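Local coordinates for glycosyl hydrolase family 62 protein (Coprinopsis cinerea, PDB 5B6T) that hydrolyses alpha-L-arabinofuranosidic linkages, probably releasing arabinose side groups from the xylan backbone of arabinoxylan, at residues Ile26-Val31 / Leu287-Asp292; Phe41-Lys46 / Ala82-Phe87; Trp145-Ser150 / Ala197-Ile202; Ser151-Phe156 / Thr169-Phe174. One frame throughout, in Å; residues are numbered along the deposited sequence.

Contact 1 of 4, residues Ile26-Val31 / Leu287-Asp292; sequences IKDPSV and LYQGLD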
loop_
_atom_site.group_PDB
_atom_site.type_symbol
_atom_site.label_atom_id
_atom_site.label_comp_id
_atom_site.label_asym_id
_atom_site.label_seq_id
_atom_site.Cartn_x
_atom_site.Cartn_y
_atom_site.Cartn_z
ATOM N N ILE A 26 -10.168 -5.539 7.439
ATOM C CA ILE A 26 -9.024 -4.651 7.738
ATOM C C ILE A 26 -8.110 -4.789 6.541
ATOM O O ILE A 26 -7.779 -5.895 6.147
ATOM C CB ILE A 26 -8.288 -5.049 9.026
ATOM C CG1 ILE A 26 -9.236 -4.954 10.209
ATOM C CG2 ILE A 26 -7.030 -4.231 9.243
ATOM C CD1 ILE A 26 -9.771 -3.587 10.500
ATOM N N LYS A 27 -7.751 -3.651 5.931
ATOM C CA LYS A 27 -7.290 -3.644 4.557
ATOM C C LYS A 27 -6.121 -2.676 4.315
ATOM O O LYS A 27 -5.861 -1.772 5.094
ATOM C CB LYS A 27 -8.444 -3.221 3.645
ATOM C CG LYS A 27 -9.617 -4.185 3.640
ATOM C CD LYS A 27 -10.610 -3.820 2.546
ATOM C CE LYS A 27 -10.076 -4.164 1.174
ATOM N NZ LYS A 27 -10.937 -3.578 0.117
ATOM N N ASP A 28 -5.449 -2.882 3.189
ATOM C CA ASP A 28 -4.595 -1.878 2.581
ATOM C C ASP A 28 -3.493 -1.336 3.520
ATOM O O ASP A 28 -3.317 -0.116 3.623
ATOM C CB ASP A 28 -5.442 -0.687 2.085
ATOM C CG ASP A 28 -6.719 -1.091 1.376
ATOM O OD1 ASP A 28 -6.688 -2.067 0.621
ATOM O OD2 ASP A 28 -7.741 -0.365 1.592
ATOM N N PRO A 29 -2.729 -2.222 4.192
ATOM C CA PRO A 29 -1.874 -1.750 5.262
ATOM C C PRO A 29 -0.665 -0.955 4.813
ATOM O O PRO A 29 -0.064 -1.257 3.774
ATOM C CB PRO A 29 -1.393 -3.057 5.939
ATOM C CG PRO A 29 -1.489 -4.079 4.849
ATOM C CD PRO A 29 -2.703 -3.697 4.075
ATOM N N SER A 30 -0.275 0.012 5.647
ATOM C CA SER A 30 1.005 0.665 5.567
ATOM C C SER A 30 1.761 0.414 6.881
ATOM O O SER A 30 1.154 0.376 7.941
ATOM C CB SER A 30 0.817 2.170 5.366
ATOM O OG SER A 30 2.053 2.795 5.057
ATOM N N VAL A 31 3.075 0.261 6.804
ATOM C CA VAL A 31 3.829 -0.168 7.970
ATOM C C VAL A 31 5.235 0.386 8.065
ATOM O O VAL A 31 5.995 0.374 7.104
ATOM C CB VAL A 31 3.860 -1.709 8.077
ATOM C CG1 VAL A 31 4.416 -2.355 6.811
ATOM C CG2 VAL A 31 4.588 -2.171 9.322
ATOM N N LEU A 287 3.626 -7.332 4.142
ATOM C CA LEU A 287 2.412 -7.288 4.957
ATOM C C LEU A 287 1.261 -7.077 3.979
ATOM O O LEU A 287 1.279 -6.113 3.221
ATOM C CB LEU A 287 2.515 -6.125 5.956
ATOM C CG LEU A 287 1.327 -5.978 6.923
ATOM C CD1 LEU A 287 1.124 -7.129 7.880
ATOM C CD2 LEU A 287 1.521 -4.679 7.697
ATOM N N TYR A 288 0.299 -7.993 3.962
ATOM C CA TYR A 288 -0.688 -8.010 2.883
ATOM C C TYR A 288 -2.065 -8.311 3.455
ATOM O O TYR A 288 -2.197 -8.680 4.634
ATOM C CB TYR A 288 -0.273 -9.043 1.847
ATOM C CG TYR A 288 -0.519 -10.479 2.268
ATOM C CD1 TYR A 288 0.357 -11.155 3.131
ATOM C CD2 TYR A 288 -1.603 -11.185 1.784
ATOM C CE1 TYR A 288 0.132 -12.461 3.519
ATOM C CE2 TYR A 288 -1.835 -12.491 2.163
ATOM C CZ TYR A 288 -0.968 -13.130 3.036
ATOM O OH TYR A 288 -1.179 -14.459 3.375
ATOM N N GLN A 289 -3.077 -8.187 2.613
ATOM C CA GLN A 289 -4.411 -8.621 2.954
ATOM C C GLN A 289 -4.822 -9.860 2.176
ATOM O O GLN A 289 -4.587 -9.974 0.953
ATOM C CB GLN A 289 -5.464 -7.519 2.718
ATOM C CG GLN A 289 -5.581 -7.045 1.272
ATOM C CD GLN A 289 -6.552 -5.910 1.070
ATOM O OE1 GLN A 289 -6.813 -5.100 1.970
ATOM N NE2 GLN A 289 -7.088 -5.825 -0.156
ATOM N N GLY A 290 -5.453 -10.789 2.907
ATOM C CA GLY A 290 -5.990 -12.023 2.358
ATOM C C GLY A 290 -7.364 -12.265 2.918
ATOM O O GLY A 290 -7.839 -11.528 3.784
ATOM N N LEU A 291 -8.029 -13.303 2.416
ATOM C CA LEU A 291 -9.346 -13.657 2.917
ATOM C C LEU A 291 -9.691 -15.101 2.601
ATOM O O LEU A 291 -9.064 -15.753 1.757
ATOM C CB LEU A 291 -10.431 -12.719 2.389
ATOM C CG LEU A 291 -11.010 -13.004 0.999
ATOM C CD1 LEU A 291 -12.119 -12.030 0.755
ATOM C CD2 LEU A 291 -9.987 -12.907 -0.113
ATOM N N ASP A 292 -10.688 -15.620 3.312
ATOM C CA ASP A 292 -11.138 -16.987 3.081
ATOM C C ASP A 292 -11.590 -17.146 1.612
ATOM O O ASP A 292 -12.365 -16.343 1.112
ATOM C CB ASP A 292 -12.282 -17.271 4.052
ATOM C CG ASP A 292 -12.869 -18.674 3.941
ATOM O OD1 ASP A 292 -12.797 -19.341 2.912
ATOM O OD2 ASP A 292 -13.500 -19.069 4.930
HETATM O O HOH W 1 -8.171 -3.224 -1.346
#
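Gln289 extends from strand 287-290 and sets its amide oxygen against the bend at Lys27 and Asp28. OE1 accepts the backbone N-H of Asp28 at 2.9 Å from N to OE1, with the donor standing well above the plane of the amide carbonyl. Packing is close here: Lys27 CB lies 3.0 Å from the same Gln289 OE1. The lysine chain, bent at chi3 (73°), brings CE back beside the amide, 3.7 Å from Gln289 NE2. Nearby, Leu287 CD2 touches both Pro29 CB and Val31 CB, 3.8 Å from each, and makes an apolar patch. The polar side holds one bound water. It lies 2.7 Å from Asp28 OD1, accepts from Gln289 NE2 at 3.1 Å and has a weak bond to Lys27 NZ. A glycerol bound nearby bonds both Asp28 OD2 and Lys27 NZ, which are also held by Ser43 and Tyr299 respectively; Gln289 NE2 has Ser264 as a further partner. In a five-bladed propeller such as this family 62 fold, the contact joins the innermost strand of the first blade to strand 287-290, next to the innermost in the last blade. A leucine in place of Gln289 would probably leave the Asp28 N-H without its acceptor and the water without its amide donor. The chemistry is thus divided: hydrocarbon at Leu287, Pro29 and Val31, and polar groups round Gln289, whose amide holds the backbone of the corner and meets the water while Asp28 and Lys27 bind the glycerol, with a calcium ion close by.

Contact 2 of 4, residues Phe41-Lys46 / Ala82-Phe87; sequences FASTAK and AAPQVF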
loop_
_atom_site.group_PDB
_atom_site.type_symbol
_atom_site.label_atom_id
_atom_site.label_comp_id
_atom_site.label_asym_id
_atom_site.label_seq_id
_atom_site.Cartn_x
_atom_site.Cartn_y
_atom_site.Cartn_z
ATOM N N PHE A 41 -0.946 1.321 9.742
ATOM C CA PHE A 41 -2.165 2.050 9.378
ATOM C C PHE A 41 -2.920 1.226 8.379
ATOM O O PHE A 41 -2.313 0.637 7.496
ATOM C CB PHE A 41 -1.798 3.411 8.764
ATOM C CG PHE A 41 -1.074 4.312 9.712
ATOM C CD1 PHE A 41 0.266 4.128 10.004
ATOM C CD2 PHE A 41 -1.765 5.330 10.354
ATOM C CE1 PHE A 41 0.906 4.934 10.940
ATOM C CE2 PHE A 41 -1.115 6.159 11.240
ATOM C CZ PHE A 41 0.219 5.974 11.516
ATOM N N ALA A 42 -4.250 1.148 8.522
ATOM C CA ALA A 42 -5.037 0.303 7.641
ATOM C C ALA A 42 -6.382 0.943 7.390
ATOM O O ALA A 42 -6.828 1.779 8.194
ATOM C CB ALA A 42 -5.209 -1.079 8.280
ATOM N N SER A 43 -7.014 0.540 6.282
ATOM C CA SER A 43 -8.427 0.864 6.054
ATOM C C SER A 43 -9.323 -0.018 6.906
ATOM O O SER A 43 -9.111 -1.212 7.006
ATOM C CB SER A 43 -8.834 0.633 4.596
ATOM O OG SER A 43 -7.956 1.306 3.730
ATOM N N THR A 44 -10.353 0.580 7.504
ATOM C CA THR A 44 -11.509 -0.190 7.980
ATOM C C THR A 44 -12.541 -0.241 6.857
ATOM O O THR A 44 -12.812 0.794 6.227
ATOM C CB THR A 44 -12.122 0.426 9.250
ATOM O OG1 THR A 44 -12.632 1.756 8.996
ATOM C CG2 THR A 44 -11.090 0.525 10.345
ATOM N N ALA A 45 -13.107 -1.420 6.603
ATOM C CA ALA A 45 -14.026 -1.610 5.508
ATOM C C ALA A 45 -15.279 -2.333 5.927
ATOM O O ALA A 45 -15.231 -3.399 6.596
ATOM C CB ALA A 45 -13.373 -2.372 4.373
ATOM N N LYS A 46 -16.408 -1.772 5.493
ATOM C CA LYS A 46 -17.710 -2.410 5.628
ATOM C C LYS A 46 -18.643 -1.851 4.552
ATOM O O LYS A 46 -18.300 -0.887 3.888
ATOM C CB LYS A 46 -18.292 -2.189 7.035
ATOM C CG LYS A 46 -18.249 -0.749 7.526
ATOM C CD LYS A 46 -18.861 -0.629 8.909
ATOM C CE LYS A 46 -18.683 0.775 9.445
ATOM N NZ LYS A 46 -19.406 0.996 10.727
ATOM N N ALA A 82 -9.457 6.093 2.866
ATOM C CA ALA A 82 -9.012 4.711 2.625
ATOM C C ALA A 82 -7.608 4.640 2.049
ATOM O O ALA A 82 -7.156 5.574 1.376
ATOM C CB ALA A 82 -9.971 3.969 1.720
ATOM N N ALA A 83 -6.969 3.510 2.322
ATOM C CA ALA A 83 -5.692 3.094 1.712
ATOM C C ALA A 83 -4.531 4.026 2.054
ATOM O O ALA A 83 -4.065 4.830 1.233
ATOM C CB ALA A 83 -5.839 2.860 0.200
ATOM N N PRO A 84 -4.042 3.906 3.281
ATOM C CA PRO A 84 -3.054 4.837 3.773
ATOM C C PRO A 84 -1.604 4.485 3.377
ATOM O O PRO A 84 -1.274 3.320 3.104
ATOM C CB PRO A 84 -3.225 4.726 5.284
ATOM C CG PRO A 84 -3.609 3.297 5.505
ATOM C CD PRO A 84 -4.451 2.935 4.322
ATOM N N GLN A 85 -0.727 5.501 3.423
ATOM C CA GLN A 85 0.712 5.337 3.286
ATOM C C GLN A 85 1.354 6.278 4.276
ATOM O O GLN A 85 1.151 7.474 4.175
ATOM C CB GLN A 85 1.208 5.687 1.877
ATOM C CG GLN A 85 2.717 5.479 1.741
ATOM C CD GLN A 85 3.330 6.280 0.622
ATOM O OE1 GLN A 85 2.811 7.298 0.191
ATOM N NE2 GLN A 85 4.495 5.836 0.187
ATOM N N VAL A 86 2.126 5.750 5.217
ATOM C CA VAL A 86 2.836 6.572 6.192
ATOM C C VAL A 86 4.324 6.679 5.877
ATOM O O VAL A 86 4.954 5.694 5.507
ATOM C CB VAL A 86 2.636 6.054 7.655
ATOM C CG1 VAL A 86 3.275 4.685 7.883
ATOM C CG2 VAL A 86 3.179 7.070 8.665
ATOM N N PHE A 87 4.900 7.854 6.087
ATOM C CA PHE A 87 6.355 8.044 5.939
ATOM C C PHE A 87 6.751 9.335 6.632
ATOM O O PHE A 87 5.908 10.202 6.873
ATOM C CB PHE A 87 6.836 8.084 4.459
ATOM C CG PHE A 87 6.163 9.133 3.626
ATOM C CD1 PHE A 87 6.720 10.404 3.494
ATOM C CD2 PHE A 87 4.996 8.852 2.915
ATOM C CE1 PHE A 87 6.094 11.380 2.749
ATOM C CE2 PHE A 87 4.369 9.846 2.168
ATOM C CZ PHE A 87 4.949 11.083 2.052
#
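Phe41 packs on Pro84 with its root and on Val86 with its ring. Its CB lies 3.7 Å from Pro84 CG, which also sits beneath the Phe41 carbonyl, 3.6 Å from O. The first torsion (chi1 -63°) sets CG beside the backbone N, and from there the CD1-CE1 side of the ring meets the valine. CD1 meets Val86 CG1 at 3.7 Å, and CE1 one atom further on is 3.9 Å from both Val86 CG1 and Val86 CG2, the two side chains crossing at about a right angle. Beyond the two segments, the ring of Tyr54 and the side chain of Leu97 also pack on Phe41. This is an interface between neighbouring blades of the five-bladed propeller: strand 41-46 is second in the first blade, strand 82-87 innermost in the next, and they run antiparallel, 175° apart, without a backbone-to-backbone hydrogen bond. The polar link comes instead from Ser43, whose OG accepts the N-H of Ala83 at 2.8 Å from N to OG with an angle of 158° at the hydrogen. The same hydroxyl is hydrogen-bonded to the carboxylate of Asp28, so one oxygen serves two strands. An alanine at Ser43 would probably leave the Ala83 N-H without an acceptor and Asp28 OD2 without its hydroxyl mate. Past that bond, Ala83 takes positive phi and psi, and its methyl group comes within about 5 Å of a bound calcium ion.

Contact 3 of 4, residues Trp145-Ser150 / Ala197-Ile202; sequences WVICDS and ANVYRI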
loop_
_atom_site.group_PDB
_atom_site.type_symbol
_atom_site.label_atom_id
_atom_site.label_comp_id
_atom_site.label_asym_id
_atom_site.label_seq_id
_atom_site.Cartn_x
_atom_site.Cartn_y
_atom_site.Cartn_z
ATOM N N TRP A 145 0.319 6.956 -3.636
ATOM C CA TRP A 145 1.644 6.572 -3.151
ATOM C C TRP A 145 2.698 7.610 -3.487
ATOM O O TRP A 145 2.896 7.939 -4.678
ATOM C CB TRP A 145 2.015 5.216 -3.768
ATOM C CG TRP A 145 3.354 4.710 -3.324
ATOM C CD1 TRP A 145 4.586 5.032 -3.849
ATOM C CD2 TRP A 145 3.606 3.777 -2.283
ATOM N NE1 TRP A 145 5.563 4.391 -3.162
ATOM C CE2 TRP A 145 4.999 3.591 -2.206
ATOM C CE3 TRP A 145 2.789 3.074 -1.406
ATOM C CZ2 TRP A 145 5.591 2.741 -1.255
ATOM C CZ3 TRP A 145 3.373 2.259 -0.471
ATOM C CH2 TRP A 145 4.756 2.075 -0.418
ATOM N N VAL A 146 3.406 8.089 -2.468
ATOM C CA VAL A 146 4.513 9.034 -2.616
ATOM C C VAL A 146 5.853 8.326 -2.488
ATOM O O VAL A 146 6.054 7.497 -1.607
ATOM C CB VAL A 146 4.410 10.171 -1.562
ATOM C CG1 VAL A 146 5.691 11.010 -1.531
ATOM C CG2 VAL A 146 3.182 11.033 -1.784
ATOM N N ILE A 147 6.781 8.698 -3.366
ATOM C CA ILE A 147 8.205 8.375 -3.213
ATOM C C ILE A 147 9.010 9.559 -3.733
ATOM O O ILE A 147 8.702 10.120 -4.791
ATOM C CB ILE A 147 8.597 7.035 -3.883
ATOM C CG1 ILE A 147 10.102 6.784 -3.769
ATOM C CG2 ILE A 147 8.141 6.941 -5.344
ATOM C CD1 ILE A 147 10.530 5.402 -4.160
ATOM N N CYS A 148 10.060 9.921 -2.988
ATOM C CA CYS A 148 10.941 11.026 -3.346
ATOM C C CYS A 148 12.363 10.526 -3.556
ATOM O O CYS A 148 12.792 9.563 -2.930
ATOM C CB CYS A 148 10.956 12.073 -2.234
ATOM S SG CYS A 148 9.299 12.574 -1.705
ATOM N N ASP A 149 13.126 11.248 -4.374
ATOM C CA ASP A 149 14.567 11.026 -4.423
ATOM C C ASP A 149 15.229 12.313 -3.902
ATOM O O ASP A 149 14.571 13.087 -3.223
ATOM C CB ASP A 149 15.001 10.586 -5.827
ATOM C CG ASP A 149 14.937 11.694 -6.868
ATOM O OD1 ASP A 149 14.542 12.836 -6.594
ATOM O OD2 ASP A 149 15.307 11.393 -8.022
ATOM N N SER A 150 16.498 12.581 -4.206
ATOM C CA SER A 150 17.143 13.787 -3.661
ATOM C C SER A 150 16.627 15.122 -4.215
ATOM O O SER A 150 16.923 16.193 -3.667
ATOM C CB SER A 150 18.665 13.706 -3.887
ATOM O OG SER A 150 18.968 13.742 -5.274
ATOM N N ALA A 197 -0.509 0.111 -6.170
ATOM C CA ALA A 197 0.926 0.247 -6.432
ATOM C C ALA A 197 1.756 0.370 -5.131
ATOM O O ALA A 197 1.310 0.919 -4.142
ATOM C CB ALA A 197 1.202 1.443 -7.326
ATOM N N ASN A 198 2.964 -0.193 -5.179
ATOM C CA ASN A 198 4.059 0.179 -4.279
ATOM C C ASN A 198 5.260 0.536 -5.128
ATOM O O ASN A 198 5.522 -0.099 -6.159
ATOM C CB ASN A 198 4.524 -0.960 -3.347
ATOM C CG ASN A 198 3.415 -1.596 -2.527
ATOM O OD1 ASN A 198 3.075 -2.756 -2.766
ATOM N ND2 ASN A 198 2.926 -0.900 -1.513
ATOM N N VAL A 199 5.975 1.569 -4.708
ATOM C CA VAL A 199 7.204 1.984 -5.373
ATOM C C VAL A 199 8.290 2.244 -4.322
ATOM O O VAL A 199 8.097 3.020 -3.407
ATOM C CB VAL A 199 7.015 3.211 -6.277
ATOM C CG1 VAL A 199 8.256 3.405 -7.149
ATOM C CG2 VAL A 199 5.777 3.032 -7.122
ATOM N N TYR A 200 9.426 1.532 -4.472
ATOM C CA TYR A 200 10.516 1.587 -3.497
ATOM C C TYR A 200 11.876 1.809 -4.136
ATOM O O TYR A 200 12.099 1.377 -5.268
ATOM C CB TYR A 200 10.604 0.282 -2.748
ATOM C CG TYR A 200 9.376 -0.083 -1.945
ATOM C CD1 TYR A 200 9.078 0.574 -0.767
ATOM C CD2 TYR A 200 8.531 -1.094 -2.366
ATOM C CE1 TYR A 200 7.974 0.227 -0.005
ATOM C CE2 TYR A 200 7.440 -1.468 -1.612
ATOM C CZ TYR A 200 7.147 -0.779 -0.428
ATOM O OH TYR A 200 6.044 -1.162 0.313
ATOM N N ARG A 201 12.763 2.487 -3.405
ATOM C CA ARG A 201 14.199 2.505 -3.748
ATOM C C ARG A 201 14.815 1.215 -3.249
ATOM O O ARG A 201 14.594 0.807 -2.103
ATOM C CB ARG A 201 14.882 3.693 -3.101
ATOM C CG ARG A 201 16.399 3.706 -3.208
ATOM C CD ARG A 201 16.878 3.769 -4.649
ATOM N NE ARG A 201 18.327 3.607 -4.722
ATOM C CZ ARG A 201 19.213 4.553 -4.402
ATOM N NH1 ARG A 201 18.817 5.752 -3.989
ATOM N NH2 ARG A 201 20.522 4.287 -4.491
ATOM N N ILE A 202 15.603 0.556 -4.093
ATOM C CA ILE A 202 16.269 -0.705 -3.699
ATOM C C ILE A 202 17.644 -0.342 -3.158
ATOM O O ILE A 202 18.522 0.040 -3.935
ATOM C CB ILE A 202 16.382 -1.700 -4.871
ATOM C CG1 ILE A 202 15.011 -2.002 -5.471
ATOM C CG2 ILE A 202 17.039 -2.990 -4.410
ATOM C CD1 ILE A 202 15.047 -2.709 -6.824
#
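Trp145 lays one face of its indole on the backbone of strand 197-202. Asn198 CA stands over the centre of the six-membered ring, 4.0 Å from its centroid and only 7° off the normal, a CH-pi contact, while the backbone N of Val199 lies over the same face nearer the rim. The opposite face receives the amide of Gln85, its NE2 3.3 Å from Trp145 CE2. At the rim, Trp145 NE1 donates to Val199 O at 2.9 Å; the oxygen offers a lone pair in its carbonyl plane but lies somewhat out of the indole plane, and the bond is bent, 131° at the hydrogen. Next round, the CZ2 and CH2 edge points to the face of the Tyr200 ring in an offset edge-to-face pair, centroids 5.3 Å apart and planes at 82°. The first torsion places CG anti to the backbone N, and the second then turns the indole. Strands 145-148 and 197-202 are the innermost strands of successive blades in the five-bladed propeller; they lie side by side about the central axis and run nearly parallel, too far apart for backbone pairing, and the tryptophan lies between them. Asn198 ND2 comes within 3.4 Å of Trp145 CZ3, and its amide is fixed by Tyr286 and Gly266, about 5 Å from the calcium ion; Tyr200 OH is bonded to the backbone of Leu268. Further from the axis, Ile147 continues the packing: CG2 meets Val199 CG1 at 4.0 Å, and CD1 reaches Val199 O at 3.5 Å.

Contact 4 of 4, residues Ser151-Phe156 / Thr169-Phe174; sequences SLCHLF and TSLSNF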
loop_
_atom_site.group_PDB
_atom_site.type_symbol
_atom_site.label_atom_id
_atom_site.label_comp_id
_atom_site.label_asym_id
_atom_site.label_seq_id
_atom_site.Cartn_x
_atom_site.Cartn_y
_atom_site.Cartn_z
ATOM N N SER A 151 15.879 15.091 -5.304
ATOM C CA SER A 151 15.390 16.370 -5.859
ATOM C C SER A 151 13.906 16.466 -6.139
ATOM O O SER A 151 13.365 17.580 -6.106
ATOM C CB SER A 151 16.178 16.755 -7.098
ATOM O OG SER A 151 15.795 15.952 -8.165
ATOM N N LEU A 152 13.249 15.336 -6.403
ATOM C CA LEU A 152 11.821 15.327 -6.733
ATOM C C LEU A 152 11.017 14.434 -5.824
ATOM O O LEU A 152 11.538 13.472 -5.280
ATOM C CB LEU A 152 11.616 14.764 -8.141
ATOM C CG LEU A 152 12.237 15.542 -9.296
ATOM C CD1 LEU A 152 12.102 14.755 -10.603
ATOM C CD2 LEU A 152 11.612 16.924 -9.397
ATOM N N CYS A 153 9.726 14.763 -5.696
ATOM C CA CYS A 153 8.724 13.899 -5.111
ATOM C C CYS A 153 7.758 13.465 -6.184
ATOM O O CYS A 153 7.420 14.259 -7.073
ATOM C CB CYS A 153 7.958 14.635 -4.015
ATOM S SG CYS A 153 9.044 15.152 -2.672
ATOM N N HIS A 154 7.369 12.194 -6.125
ATOM C CA HIS A 154 6.456 11.599 -7.089
ATOM C C HIS A 154 5.204 11.114 -6.381
ATOM O O HIS A 154 5.291 10.560 -5.282
ATOM C CB HIS A 154 7.127 10.415 -7.831
ATOM C CG HIS A 154 8.396 10.805 -8.538
ATOM N ND1 HIS A 154 8.427 11.117 -9.876
ATOM C CD2 HIS A 154 9.661 10.942 -8.089
ATOM C CE1 HIS A 154 9.663 11.452 -10.215
ATOM N NE2 HIS A 154 10.433 11.322 -9.153
ATOM N N LEU A 155 4.074 11.288 -7.034
ATOM C CA LEU A 155 2.802 10.848 -6.497
ATOM C C LEU A 155 2.136 9.929 -7.517
ATOM O O LEU A 155 1.754 10.352 -8.627
ATOM C CB LEU A 155 1.922 12.066 -6.177
ATOM C CG LEU A 155 0.482 11.766 -5.723
ATOM C CD1 LEU A 155 0.448 10.932 -4.448
ATOM C CD2 LEU A 155 -0.311 13.043 -5.526
ATOM N N PHE A 156 2.055 8.659 -7.155
ATOM C CA PHE A 156 1.430 7.651 -7.984
ATOM C C PHE A 156 -0.005 7.406 -7.547
ATOM O O PHE A 156 -0.349 7.508 -6.375
ATOM C CB PHE A 156 2.188 6.317 -7.889
ATOM C CG PHE A 156 3.557 6.334 -8.518
ATOM C CD1 PHE A 156 4.693 6.813 -7.829
ATOM C CD2 PHE A 156 3.716 5.862 -9.798
ATOM C CE1 PHE A 156 5.939 6.797 -8.438
ATOM C CE2 PHE A 156 4.956 5.841 -10.389
ATOM C CZ PHE A 156 6.062 6.304 -9.713
ATOM N N THR A 169 6.670 16.850 -8.115
ATOM C CA THR A 169 6.934 18.186 -7.627
ATOM C C THR A 169 8.346 18.220 -7.042
ATOM O O THR A 169 8.963 17.184 -6.909
ATOM C CB THR A 169 5.886 18.643 -6.570
ATOM O OG1 THR A 169 5.985 20.052 -6.345
ATOM C CG2 THR A 169 6.054 17.940 -5.253
ATOM N N SER A 170 8.886 19.400 -6.745
ATOM C CA SER A 170 10.195 19.447 -6.103
ATOM C C SER A 170 10.141 19.001 -4.651
ATOM O O SER A 170 9.131 19.168 -3.956
ATOM C CB SER A 170 10.823 20.841 -6.176
ATOM O OG SER A 170 10.033 21.720 -5.421
ATOM N N LEU A 171 11.263 18.476 -4.167
ATOM C CA LEU A 171 11.394 18.170 -2.751
ATOM C C LEU A 171 11.091 19.381 -1.853
ATOM O O LEU A 171 10.464 19.227 -0.812
ATOM C CB LEU A 171 12.791 17.583 -2.470
ATOM C CG LEU A 171 13.094 16.953 -1.117
ATOM C CD1 LEU A 171 12.333 15.666 -0.942
ATOM C CD2 LEU A 171 14.582 16.676 -1.037
ATOM N N SER A 172 11.539 20.589 -2.231
ATOM C CA SER A 172 11.307 21.777 -1.397
ATOM C C SER A 172 9.850 22.210 -1.402
ATOM O O SER A 172 9.373 22.722 -0.399
ATOM C CB SER A 172 12.204 22.970 -1.813
ATOM O OG SER A 172 12.061 23.243 -3.190
ATOM N N ASN A 173 9.116 21.989 -2.493
ATOM C CA ASN A 173 7.718 22.447 -2.552
ATOM C C ASN A 173 6.679 21.463 -1.985
ATOM O O ASN A 173 5.573 21.880 -1.650
ATOM C CB ASN A 173 7.299 22.775 -3.977
ATOM C CG ASN A 173 7.874 24.091 -4.468
ATOM O OD1 ASN A 173 8.211 24.975 -3.678
ATOM N ND2 ASN A 173 7.986 24.225 -5.774
ATOM N N PHE A 174 7.066 20.180 -1.911
ATOM C CA PHE A 174 6.201 19.128 -1.360
ATOM C C PHE A 174 5.565 19.649 -0.061
ATOM O O PHE A 174 6.262 20.203 0.788
ATOM C CB PHE A 174 6.974 17.835 -1.128
ATOM C CG PHE A 174 6.123 16.714 -0.592
ATOM C CD1 PHE A 174 5.432 15.885 -1.456
ATOM C CD2 PHE A 174 5.996 16.512 0.774
ATOM C CE1 PHE A 174 4.616 14.860 -0.948
ATOM C CE2 PHE A 174 5.175 15.499 1.278
ATOM C CZ PHE A 174 4.483 14.682 0.410
#
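Cys153 and Thr169 form an antiparallel hydrogen-bonded pair near the open end of a beta hairpin, strands 152-158 and 163-170, in the outer part of one propeller blade. Both backbone bonds are short and nearly straight: Cys153 N to Thr169 O is 2.8 Å, and Thr169 N to Cys153 O is 2.9 Å. The two side chains share a face of the sheet, where Thr169 CG2 touches Cys153 CB at 4.0 Å and Thr169 OG1 turns to the backbone of Asn176. Cys153, which forms a disulfide with Cys148 of the preceding strand, loses most surface here. Its SG is anti to the carbonyl carbon (chi1 -61°) and lies 3.8 Å from Leu171 CD1. Leu171 begins the turn that leaves the strand, and its N-H is bonded to Ser151 O at 3.0 Å. An ST motif, Ser170 OG accepting from Asn173 N, lies in this turn, after which Phe174 comes back beside the sulfur. There Phe174 CB is 3.7 Å from Cys153 SG, which stands obliquely to the ring, 4.6 Å from its centroid and 44° off the normal.

How the contacts relate
Contacts 1, 2 and 3 bridge neighbouring blades, while contact 4 belongs to a single blade near the rim. Contacts 1 and 2, centres 9 Å apart, share the first blade, where Ser30 N meets Phe41 O at 2.8 Å. Contact 2 reaches contact 3 through Gln85 OE1 and Val146 N, 2.8 Å apart. Segments 145-150 and 151-156 lie on neighbouring strands of one sheet, with Trp145 O to Phe156 N at 2.7 Å, and the Cys148-Cys153 disulfide links contacts 3 and 4. Asp28, Ala83 and Asn198 of contacts 1, 2 and 3 each come within about 5 Å of the axial calcium ion, near a glycerol, probably from the crystallisation liquor, that may mark the pocket; contact 4 is about 28 Å from contact 1, centre to centre.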